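Local coordinates for hypothetical protein (Exiguobacterium sibiricum, PDB 2HKV), which is of unknown function but belongs to the DinB superfamily of helical-bundle proteins and binds a nickel ion through three histidines, at residues V17-D22 and I143-F148; L23-Q28 and Q81-L86; K34-G39 and N137-D142; V52-D57 and V123-H128. All blocks are in the same frame, centred on the assembly; numbering follows the deposited sequence.

Overall arrangement
The fold is built from helices, with no strand, and the contacts tie together helices 4-26, 43-61, 82-98 and 114-138. Contacts 1 and 2 lie in succession on helix 4-26, their centres about 12 Å apart, and Arg21 of one packs on Val83 of the other. Contacts 3 and 4 share helix 114-138, the first at its C-terminal end and the second at the nickel site near the centre of the subunit, with centres about 21 Å apart. Along the sequence, contact 1 spans the other three, whereas contact 2 alternates with contacts 3 and 4. Contacts 1, 3 and 4 also reach the second subunit, so the metal-binding core and the C-terminal tail both adjoin the dimer interface.

Contact 1: V17-D22 and I143-F148; sequences VRTTRD and IKLDLF
Leu145 supplies most of the apolar contact with helix 4-26, its two methyl groups reaching Thr19 and Asp22, which stand one helical turn apart. CD2 of Leu145 lies 3.9 Å from CB of Thr19 and equally close to the carbonyl O of that residue. Both methyls of Leu145 lie 3.9 Å from CB of Asp22, with OD2 of the aspartate little farther from CD2. Leu147 adds a looser approach, with its CA 4.4 Å from CG2 of Thr19.

Segment 143-148 is the C-terminal tail, which leaves helix 114-138 and runs back without regular structure along the outside of the first helix of the bundle. On this surface Thr19 divides its branches: OG1 stands between the backbone N and carbonyl carbon (chi1 57°) and bonds to Val15 O and to Arg129, while the methyl CG2 faces the tail, 3.6 Å from Asp146 O.

Polar bonding shapes the tail itself. Asp146 OD1 accepts from Phe148 N at 3.2 Å, forming an Asx turn whose N-H meets the anti side of the carboxylate, 25° out of its plane. Beyond this turn, the Phe148 ring meets Arg129 in a cation-pi contact and packs against His124 and His127 of the second subunit.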
# COMPACT_ATOMS: atom_id res chain seq x y z
N VAL A 17 8.97 1.71 -6.19
CA VAL A 17 10.39 1.80 -5.94
C VAL A 17 10.96 3.13 -6.42
O VAL A 17 11.71 3.77 -5.70
CB VAL A 17 11.13 0.64 -6.63
CG1 VAL A 17 12.68 0.87 -6.63
CG2 VAL A 17 10.77 -0.69 -5.95
N ARG A 18 10.58 3.58 -7.62
CA ARG A 18 11.14 4.84 -8.07
C ARG A 18 10.71 6.05 -7.24
O ARG A 18 11.53 6.95 -6.96
CB ARG A 18 10.84 5.09 -9.52
CG ARG A 18 11.55 4.06 -10.38
CD ARG A 18 11.43 4.36 -11.84
NE ARG A 18 10.04 4.47 -12.21
CZ ARG A 18 9.29 3.49 -12.72
NH1 ARG A 18 9.77 2.25 -12.93
NH2 ARG A 18 8.01 3.78 -13.00
N THR A 19 9.44 6.09 -6.85
CA THR A 19 8.97 7.14 -5.95
C THR A 19 9.60 7.06 -4.58
O THR A 19 9.96 8.08 -4.03
CB THR A 19 7.45 7.19 -5.85
OG1 THR A 19 6.94 5.91 -5.42
CG2 THR A 19 6.81 7.62 -7.24
N THR A 20 9.82 5.87 -4.03
CA THR A 20 10.53 5.74 -2.77
C THR A 20 11.95 6.27 -2.86
O THR A 20 12.41 6.98 -1.93
CB THR A 20 10.52 4.30 -2.24
OG1 THR A 20 9.16 3.91 -2.04
CG2 THR A 20 11.27 4.16 -0.89
N ARG A 21 12.62 5.96 -3.96
CA ARG A 21 13.99 6.42 -4.20
C ARG A 21 13.99 7.96 -4.16
O ARG A 21 14.84 8.57 -3.53
CB ARG A 21 14.53 5.87 -5.53
CG ARG A 21 15.99 5.93 -5.67
CD ARG A 21 16.43 5.62 -7.11
NE ARG A 21 16.05 4.26 -7.50
CZ ARG A 21 15.45 3.91 -8.63
NH1 ARG A 21 15.14 4.81 -9.57
NH2 ARG A 21 15.17 2.63 -8.85
N ASP A 22 13.00 8.58 -4.81
CA ASP A 22 12.94 10.04 -4.85
C ASP A 22 12.72 10.60 -3.45
O ASP A 22 13.36 11.59 -3.06
CB ASP A 22 11.82 10.52 -5.76
CG ASP A 22 12.09 10.21 -7.23
OD1 ASP A 22 13.30 10.14 -7.62
OD2 ASP A 22 11.09 10.06 -7.99
N ILE A 143 5.27 17.55 0.24
CA ILE A 143 5.69 16.79 -0.96
C ILE A 143 4.71 16.86 -2.13
O ILE A 143 3.50 16.64 -1.98
CB ILE A 143 6.04 15.33 -0.59
CG1 ILE A 143 7.40 15.35 0.17
CG2 ILE A 143 6.06 14.36 -1.84
CD1 ILE A 143 7.44 14.44 1.29
N LYS A 144 5.25 17.19 -3.31
CA LYS A 144 4.47 17.35 -4.54
C LYS A 144 4.92 16.33 -5.62
O LYS A 144 5.00 16.66 -6.81
CB LYS A 144 4.61 18.79 -5.08
CG LYS A 144 4.39 19.95 -4.05
CD LYS A 144 2.95 20.08 -3.57
N LEU A 145 5.20 15.10 -5.19
CA LEU A 145 5.66 14.01 -6.08
C LEU A 145 4.45 13.20 -6.54
O LEU A 145 3.63 12.78 -5.72
CB LEU A 145 6.60 13.08 -5.28
CG LEU A 145 7.91 12.54 -5.85
CD1 LEU A 145 9.11 13.27 -5.21
CD2 LEU A 145 7.96 11.09 -5.51
N ASP A 146 4.31 12.96 -7.85
CA ASP A 146 3.21 12.13 -8.34
C ASP A 146 3.40 10.66 -7.88
O ASP A 146 4.29 9.95 -8.36
CB ASP A 146 3.07 12.24 -9.88
CG ASP A 146 1.74 11.65 -10.40
OD1 ASP A 146 1.10 10.84 -9.68
OD2 ASP A 146 1.35 11.98 -11.55
N LEU A 147 2.55 10.24 -6.95
CA LEU A 147 2.67 8.93 -6.28
C LEU A 147 1.96 7.79 -7.02
O LEU A 147 2.17 6.61 -6.73
CB LEU A 147 2.10 9.03 -4.85
CG LEU A 147 2.67 10.10 -3.91
CD1 LEU A 147 1.85 10.05 -2.64
CD2 LEU A 147 4.16 9.93 -3.62
N PHE A 148 1.07 8.16 -7.95
CA PHE A 148 0.40 7.22 -8.83
C PHE A 148 0.40 7.85 -10.23
O PHE A 148 0.04 7.21 -11.22
CB PHE A 148 -1.05 6.96 -8.35
CG PHE A 148 -1.14 6.20 -7.03
CD1 PHE A 148 -1.17 4.79 -7.01
CD2 PHE A 148 -1.23 6.90 -5.81
CE1 PHE A 148 -1.27 4.11 -5.80
CE2 PHE A 148 -1.33 6.22 -4.60
CZ PHE A 148 -1.34 4.83 -4.59

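Contact 2: L23-Q28 and Q81-L86; sequences LIRLIQ and QLVDRL
Ile24 projects from helix 4-26 into the beginning of helix 82-98, and its side chain forks at CB to meet three residues there. From CB, the CG2 methyl goes anti to the backbone N and lies between two neighbours in sequence, 4.1 Å from CB of Leu82 and 4.1 Å from CG2 of Val83. The two approaches differ: the Ile24 and Leu82 side chains cross at about a right angle, whereas those of Ile24 and Val83 slide past each other in opposite directions. The other branch starts with CG1 beside the backbone N (chi1 -70°) and continues, with CD1 anti to CA (chi2 170°), to a tip 4.2 Å from CD2 of Leu86. One isoleucine thus touches residues on successive turns of the opposite helix.

Arg25, extended from CG to NE, crosses Val83 at about a right angle at the exposed margin. Its NH2 comes 4.1 Å from CG1 of Val83, obliquely to the guanidinium, and NH1 has a long, weak ion pair with Asp22. The contact belongs to the packing of helices in the DinB bundle. On the inner side, Leu82 reaches Trp32 and helix 43-61, while Leu86 rests on Val17 and Thr20.

The contacts across this interface are van der Waals ones between methyl and methylene groups, with the arginine's charged end at the margin, so the pairing rests on shape and on burial of apolar surface.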
# COMPACT_ATOMS: atom_id res chain seq x y z
N LEU A 23 11.85 9.94 -2.68
CA LEU A 23 11.57 10.43 -1.32
C LEU A 23 12.81 10.37 -0.45
O LEU A 23 13.10 11.33 0.25
CB LEU A 23 10.42 9.64 -0.63
CG LEU A 23 8.98 9.89 -1.11
CD1 LEU A 23 8.02 8.90 -0.39
CD2 LEU A 23 8.53 11.33 -0.82
N ILE A 24 13.55 9.26 -0.52
CA ILE A 24 14.75 9.07 0.26
C ILE A 24 15.72 10.18 -0.09
O ILE A 24 16.28 10.80 0.81
CB ILE A 24 15.36 7.63 0.07
CG1 ILE A 24 14.44 6.59 0.74
CG2 ILE A 24 16.81 7.54 0.62
CD1 ILE A 24 14.78 5.13 0.42
N ARG A 25 15.86 10.51 -1.38
CA ARG A 25 16.76 11.61 -1.79
C ARG A 25 16.34 13.02 -1.30
O ARG A 25 17.14 13.96 -1.34
CB ARG A 25 16.95 11.61 -3.29
CG ARG A 25 17.70 10.40 -3.82
CD ARG A 25 17.44 10.28 -5.31
NE ARG A 25 18.32 9.32 -5.96
CZ ARG A 25 18.05 8.69 -7.11
NH1 ARG A 25 16.89 8.88 -7.75
NH2 ARG A 25 18.94 7.83 -7.61
N LEU A 26 15.11 13.17 -0.81
CA LEU A 26 14.67 14.45 -0.27
C LEU A 26 15.13 14.63 1.16
O LEU A 26 15.28 15.75 1.63
CB LEU A 26 13.13 14.59 -0.36
CG LEU A 26 12.53 14.54 -1.77
CD1 LEU A 26 11.04 14.89 -1.70
CD2 LEU A 26 13.25 15.50 -2.69
N ILE A 27 15.37 13.53 1.86
CA ILE A 27 15.55 13.59 3.28
C ILE A 27 16.83 14.38 3.62
O ILE A 27 17.89 14.14 3.05
CB ILE A 27 15.59 12.19 3.90
CG1 ILE A 27 14.27 11.42 3.62
CG2 ILE A 27 15.92 12.34 5.44
CD1 ILE A 27 14.25 9.96 4.13
N GLN A 28 16.71 15.34 4.53
CA GLN A 28 17.82 16.18 4.94
C GLN A 28 18.56 15.52 6.08
O GLN A 28 17.94 14.86 6.89
CB GLN A 28 17.30 17.55 5.37
CG GLN A 28 16.36 18.26 4.37
CD GLN A 28 15.40 19.23 5.05
N GLN A 81 23.93 4.57 1.80
CA GLN A 81 23.77 3.35 1.00
C GLN A 81 22.30 2.97 0.74
O GLN A 81 22.02 1.97 0.09
CB GLN A 81 24.44 2.18 1.69
CG GLN A 81 25.92 2.39 1.96
CD GLN A 81 26.42 1.59 3.15
OE1 GLN A 81 25.65 1.21 4.06
NE2 GLN A 81 27.73 1.34 3.17
N LEU A 82 21.37 3.77 1.25
CA LEU A 82 19.94 3.42 1.22
C LEU A 82 19.44 3.23 -0.18
O LEU A 82 18.76 2.24 -0.45
CB LEU A 82 19.09 4.45 1.98
CG LEU A 82 19.05 4.22 3.48
CD1 LEU A 82 18.35 5.37 4.15
CD2 LEU A 82 18.34 2.91 3.78
N VAL A 83 19.73 4.16 -1.08
CA VAL A 83 19.24 4.00 -2.45
C VAL A 83 19.84 2.75 -3.07
O VAL A 83 19.13 1.97 -3.71
CB VAL A 83 19.49 5.24 -3.33
CG1 VAL A 83 19.17 4.91 -4.81
CG2 VAL A 83 18.65 6.39 -2.84
N ASP A 84 21.15 2.57 -2.91
CA ASP A 84 21.84 1.40 -3.44
C ASP A 84 21.19 0.14 -2.95
O ASP A 84 21.05 -0.82 -3.70
CB ASP A 84 23.31 1.39 -3.02
CG ASP A 84 24.17 2.39 -3.81
OD1 ASP A 84 23.66 2.98 -4.80
OD2 ASP A 84 25.36 2.57 -3.43
N ARG A 85 20.79 0.15 -1.68
CA ARG A 85 20.14 -1.00 -1.05
C ARG A 85 18.75 -1.28 -1.58
O ARG A 85 18.42 -2.41 -1.87
CB ARG A 85 20.11 -0.83 0.50
CG ARG A 85 19.77 -2.12 1.24
CD ARG A 85 20.64 -3.23 0.67
NE ARG A 85 20.51 -4.52 1.31
CZ ARG A 85 19.75 -5.53 0.89
NH1 ARG A 85 19.00 -5.44 -0.24
NH2 ARG A 85 19.75 -6.65 1.62
N LEU A 86 17.93 -0.25 -1.71
CA LEU A 86 16.64 -0.35 -2.38
C LEU A 86 16.77 -0.98 -3.81
O LEU A 86 15.99 -1.87 -4.24
CB LEU A 86 16.02 1.05 -2.43
CG LEU A 86 14.67 1.25 -3.15
CD1 LEU A 86 13.58 0.30 -2.59
CD2 LEU A 86 14.29 2.74 -3.04

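Contact 3: K34-G39 and N137-D142; sequences KRPISG and NLLGYD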
# COMPACT_ATOMS: atom_id res chain seq x y z
N LYS A 34 14.72 11.84 13.59
CA LYS A 34 13.43 12.36 13.99
C LYS A 34 12.37 11.24 14.00
O LYS A 34 12.37 10.33 13.14
CB LYS A 34 12.99 13.52 13.07
CG LYS A 34 13.75 14.84 13.27
CD LYS A 34 12.77 16.03 13.47
CE LYS A 34 13.42 17.44 13.54
NZ LYS A 34 14.73 17.67 12.77
N ARG A 35 11.48 11.31 15.00
CA ARG A 35 10.33 10.40 15.11
C ARG A 35 9.07 11.23 15.17
O ARG A 35 8.63 11.59 16.26
CB ARG A 35 10.42 9.54 16.40
CG ARG A 35 11.73 8.79 16.52
CD ARG A 35 11.84 7.96 17.83
NE ARG A 35 12.55 6.71 17.56
CZ ARG A 35 13.87 6.63 17.35
NH1 ARG A 35 14.65 7.71 17.37
NH2 ARG A 35 14.41 5.44 17.09
N PRO A 36 8.50 11.58 14.01
CA PRO A 36 7.32 12.43 13.95
C PRO A 36 6.08 11.82 14.62
O PRO A 36 5.20 12.55 14.99
CB PRO A 36 7.07 12.59 12.43
CG PRO A 36 8.33 12.16 11.75
CD PRO A 36 8.95 11.15 12.68
N ILE A 37 5.99 10.49 14.70
CA ILE A 37 4.91 9.83 15.43
C ILE A 37 5.49 9.12 16.66
O ILE A 37 6.09 8.06 16.54
CB ILE A 37 4.19 8.78 14.54
CG1 ILE A 37 3.83 9.40 13.18
CG2 ILE A 37 2.95 8.23 15.24
CD1 ILE A 37 2.81 8.59 12.40
N SER A 38 5.31 9.73 17.83
CA SER A 38 5.91 9.21 19.07
C SER A 38 5.45 7.79 19.26
O SER A 38 4.28 7.49 19.06
CB SER A 38 5.53 10.08 20.29
OG SER A 38 4.23 9.76 20.77
N GLY A 39 6.39 6.90 19.57
CA GLY A 39 6.13 5.47 19.67
C GLY A 39 6.54 4.63 18.48
O GLY A 39 6.66 3.41 18.59
N ASN A 137 5.90 14.89 5.35
CA ASN A 137 4.89 15.96 5.40
C ASN A 137 4.66 16.50 6.82
O ASN A 137 4.47 17.71 7.01
CB ASN A 137 3.58 15.47 4.80
CG ASN A 137 3.59 15.48 3.28
OD1 ASN A 137 4.26 16.31 2.65
ND2 ASN A 137 2.87 14.55 2.69
N LEU A 138 4.69 15.63 7.82
CA LEU A 138 4.71 16.07 9.24
C LEU A 138 5.89 17.01 9.53
O LEU A 138 5.80 17.92 10.35
CB LEU A 138 4.81 14.88 10.18
CG LEU A 138 3.47 14.16 10.47
CD1 LEU A 138 3.68 12.78 11.12
CD2 LEU A 138 2.60 14.98 11.31
N LEU A 139 7.00 16.80 8.82
CA LEU A 139 8.20 17.60 9.00
C LEU A 139 8.22 18.84 8.08
O LEU A 139 9.24 19.48 7.96
CB LEU A 139 9.45 16.72 8.80
CG LEU A 139 9.70 15.66 9.88
CD1 LEU A 139 10.79 14.63 9.45
CD2 LEU A 139 10.07 16.30 11.22
N GLY A 140 7.10 19.16 7.43
CA GLY A 140 7.01 20.38 6.63
C GLY A 140 7.56 20.30 5.22
O GLY A 140 7.75 21.32 4.58
N TYR A 141 7.78 19.11 4.68
CA TYR A 141 8.34 19.01 3.35
C TYR A 141 7.30 19.31 2.24
O TYR A 141 7.67 19.56 1.09
CB TYR A 141 8.89 17.61 3.09
CG TYR A 141 10.21 17.26 3.74
CD1 TYR A 141 10.39 17.30 5.12
CD2 TYR A 141 11.28 16.83 2.95
CE1 TYR A 141 11.62 16.95 5.70
CE2 TYR A 141 12.50 16.46 3.52
CZ TYR A 141 12.66 16.52 4.90
OH TYR A 141 13.87 16.15 5.45
N ASP A 142 6.00 19.21 2.53
CA ASP A 142 4.96 19.58 1.56
C ASP A 142 5.20 18.87 0.21
O ASP A 142 5.31 19.51 -0.85
CB ASP A 142 4.95 21.12 1.40
CG ASP A 142 3.78 21.63 0.55
OD1 ASP A 142 2.94 20.82 0.10
OD2 ASP A 142 3.71 22.87 0.35
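Pro36 and Leu138 mark the nearest backbone approach, with their CA atoms 6.5 Å apart, where the irregular connection between helices 4-26 and 43-61 passes the C-terminal end of helix 114-138. That helix ends in a Schellman motif: Gly140, at positive phi (83°), is the C-prime residue, with Tyr141 N bonded to Leu136 O and Gly140 N to Asn137 O. A side chain at Gly140 would press against the preceding carbonyl O. Segment 34-39 has no regular secondary structure, although Lys34 is joined by backbone hydrogen bonding to Val43.

The proline ring packs on the two leucines at the helix end. CB of Pro36 is 3.6 Å from CD1 of Leu138. CG of Pro36 is 4.2 Å from CD1 of Leu139, whose side chain crosses the ring at about a right angle. Leu138 CD1 also reaches Ile37, coming 4.0 Å from CG1. Leu138 packs in addition on Pro36 of the second subunit, and Ile37 on Asp134 there, so this end of the bundle adjoins the dimer contact.

Lys34 contributes its aliphatic length, while NZ is drawn to a salt bridge with Asp31. The chain bends at chi2 (-128°), and its CD comes to lie 3.5 Å from CD2 of Leu139.

Contact 4: V52-D57 and V123-H128; sequences VLLEAD and VHLYHH. With NI (nickel (II) ion), chain B.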
# COMPACT_ATOMS: atom_id res chain seq x y z
N VAL A 52 14.97 -2.66 2.36
CA VAL A 52 15.20 -4.11 2.38
C VAL A 52 13.94 -4.97 2.20
O VAL A 52 14.06 -6.17 1.88
CB VAL A 52 15.94 -4.58 3.65
CG1 VAL A 52 17.19 -3.76 3.88
CG2 VAL A 52 15.01 -4.50 4.86
N LEU A 53 12.74 -4.41 2.33
CA LEU A 53 11.63 -5.32 2.52
C LEU A 53 11.29 -6.19 1.29
O LEU A 53 10.69 -7.27 1.44
CB LEU A 53 10.40 -4.61 3.08
CG LEU A 53 9.60 -3.61 2.24
CD1 LEU A 53 8.65 -4.24 1.11
CD2 LEU A 53 8.75 -2.78 3.25
N LEU A 54 11.57 -5.70 0.08
CA LEU A 54 11.18 -6.48 -1.11
C LEU A 54 11.95 -7.79 -1.13
O LEU A 54 11.42 -8.80 -1.58
CB LEU A 54 11.37 -5.71 -2.41
CG LEU A 54 10.41 -4.56 -2.75
CD1 LEU A 54 10.85 -3.93 -4.09
CD2 LEU A 54 8.95 -5.04 -2.82
N GLU A 55 13.18 -7.79 -0.60
CA GLU A 55 14.00 -9.01 -0.54
C GLU A 55 13.67 -9.80 0.72
O GLU A 55 13.48 -11.01 0.66
CB GLU A 55 15.47 -8.62 -0.64
CG GLU A 55 16.46 -9.71 -0.41
CD GLU A 55 17.90 -9.32 -0.72
OE1 GLU A 55 18.15 -8.24 -1.31
OE2 GLU A 55 18.80 -10.12 -0.35
N ALA A 56 13.56 -9.10 1.86
CA ALA A 56 13.23 -9.71 3.14
C ALA A 56 11.98 -10.54 3.01
O ALA A 56 11.97 -11.72 3.37
CB ALA A 56 13.09 -8.61 4.31
N ASP A 57 10.92 -9.96 2.45
CA ASP A 57 9.68 -10.70 2.41
C ASP A 57 9.81 -11.94 1.56
O ASP A 57 9.19 -12.95 1.86
CB ASP A 57 8.52 -9.83 1.89
CG ASP A 57 8.07 -8.75 2.90
OD1 ASP A 57 8.76 -8.46 3.94
OD2 ASP A 57 7.00 -8.13 2.65
N VAL A 123 2.15 -4.65 -1.59
CA VAL A 123 1.32 -3.87 -0.70
C VAL A 123 2.06 -3.47 0.57
O VAL A 123 1.79 -2.42 1.11
CB VAL A 123 -0.06 -4.57 -0.36
CG1 VAL A 123 -0.86 -4.77 -1.64
CG2 VAL A 123 0.11 -5.90 0.38
N HIS A 124 3.00 -4.30 1.04
CA HIS A 124 3.87 -3.89 2.15
C HIS A 124 4.75 -2.67 1.80
O HIS A 124 4.86 -1.70 2.57
CB HIS A 124 4.69 -5.14 2.56
CG HIS A 124 5.44 -4.98 3.81
ND1 HIS A 124 6.45 -5.83 4.16
CD2 HIS A 124 5.35 -4.06 4.79
CE1 HIS A 124 6.96 -5.45 5.31
NE2 HIS A 124 6.29 -4.39 5.71
N LEU A 125 5.25 -2.64 0.58
CA LEU A 125 5.98 -1.50 0.08
C LEU A 125 5.15 -0.19 0.06
O LEU A 125 5.60 0.86 0.59
CB LEU A 125 6.57 -1.77 -1.33
CG LEU A 125 7.48 -0.67 -1.88
CD1 LEU A 125 8.85 -0.70 -1.23
CD2 LEU A 125 7.58 -0.81 -3.44
N TYR A 126 3.95 -0.26 -0.45
CA TYR A 126 3.04 0.89 -0.51
C TYR A 126 2.60 1.30 0.88
O TYR A 126 2.48 2.48 1.14
CB TYR A 126 1.85 0.59 -1.45
CG TYR A 126 2.17 0.90 -2.91
CD1 TYR A 126 2.85 -0.04 -3.70
CD2 TYR A 126 1.75 2.07 -3.49
CE1 TYR A 126 3.20 0.21 -5.01
CE2 TYR A 126 2.05 2.34 -4.82
CZ TYR A 126 2.72 1.39 -5.59
OH TYR A 126 3.01 1.68 -6.90
N HIS A 127 2.42 0.36 1.80
CA HIS A 127 2.16 0.68 3.23
C HIS A 127 3.25 1.61 3.81
O HIS A 127 2.98 2.64 4.39
CB HIS A 127 2.03 -0.62 4.03
CG HIS A 127 1.93 -0.43 5.53
ND1 HIS A 127 0.75 -0.08 6.16
CD2 HIS A 127 2.87 -0.52 6.50
CE1 HIS A 127 0.96 0.01 7.46
NE2 HIS A 127 2.24 -0.24 7.71
N HIS A 128 4.51 1.20 3.66
CA HIS A 128 5.56 1.98 4.24
C HIS A 128 5.97 3.19 3.43
O HIS A 128 6.46 4.15 4.04
CB HIS A 128 6.78 1.15 4.60
CG HIS A 128 6.54 0.16 5.69
ND1 HIS A 128 6.27 0.54 6.99
CD2 HIS A 128 6.59 -1.18 5.68
CE1 HIS A 128 6.17 -0.56 7.73
NE2 HIS A 128 6.28 -1.62 6.94
NI NI B . 6.70 -3.52 7.62
O HOH W 1 6.83 -2.81 9.75
O HOH W 2 7.01 -5.40 8.46
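His124, which binds the nickel ion through NE2 at 2.1 Å, meets Asp57 and Leu53 of helix 43-61. His128, one turn on in helix 114-138, binds it through NE2 at the same distance. His49 is the third protein ligand, and water 2 (2.1 Å) and water 1 (2.2 Å) also bind.

In the second shell, Asp57 OD2 accepts from His124 ND1 at 2.8 Å in a nearly straight bond (169°). The N-H meets the syn lone pair, and carboxylate and imidazole planes are only 11° apart, an arrangement that would fix the rotation of the ring and aim NE2 at the metal. An alanine in place of Asp57 would probably leave His124 ND1 without its acceptor and the ring held less firmly in its rotation about the metal bond. His128 ND1 is hydrogen-bonded to Gln131 OE1.

The three-histidine site lies within the helical bundle of the DinB fold, between helices running nearly antiparallel (149°) with axes 9.9 Å apart. Leu53 packs between the helices: CD2 makes a CH-pi contact over the His124 ring, 3.7 Å from its centroid, and lies 3.6 Å from CD2 of His128. Leu53 CD1 meets Leu125 CB at 4.0 Å, and Leu54 approaches the same CB.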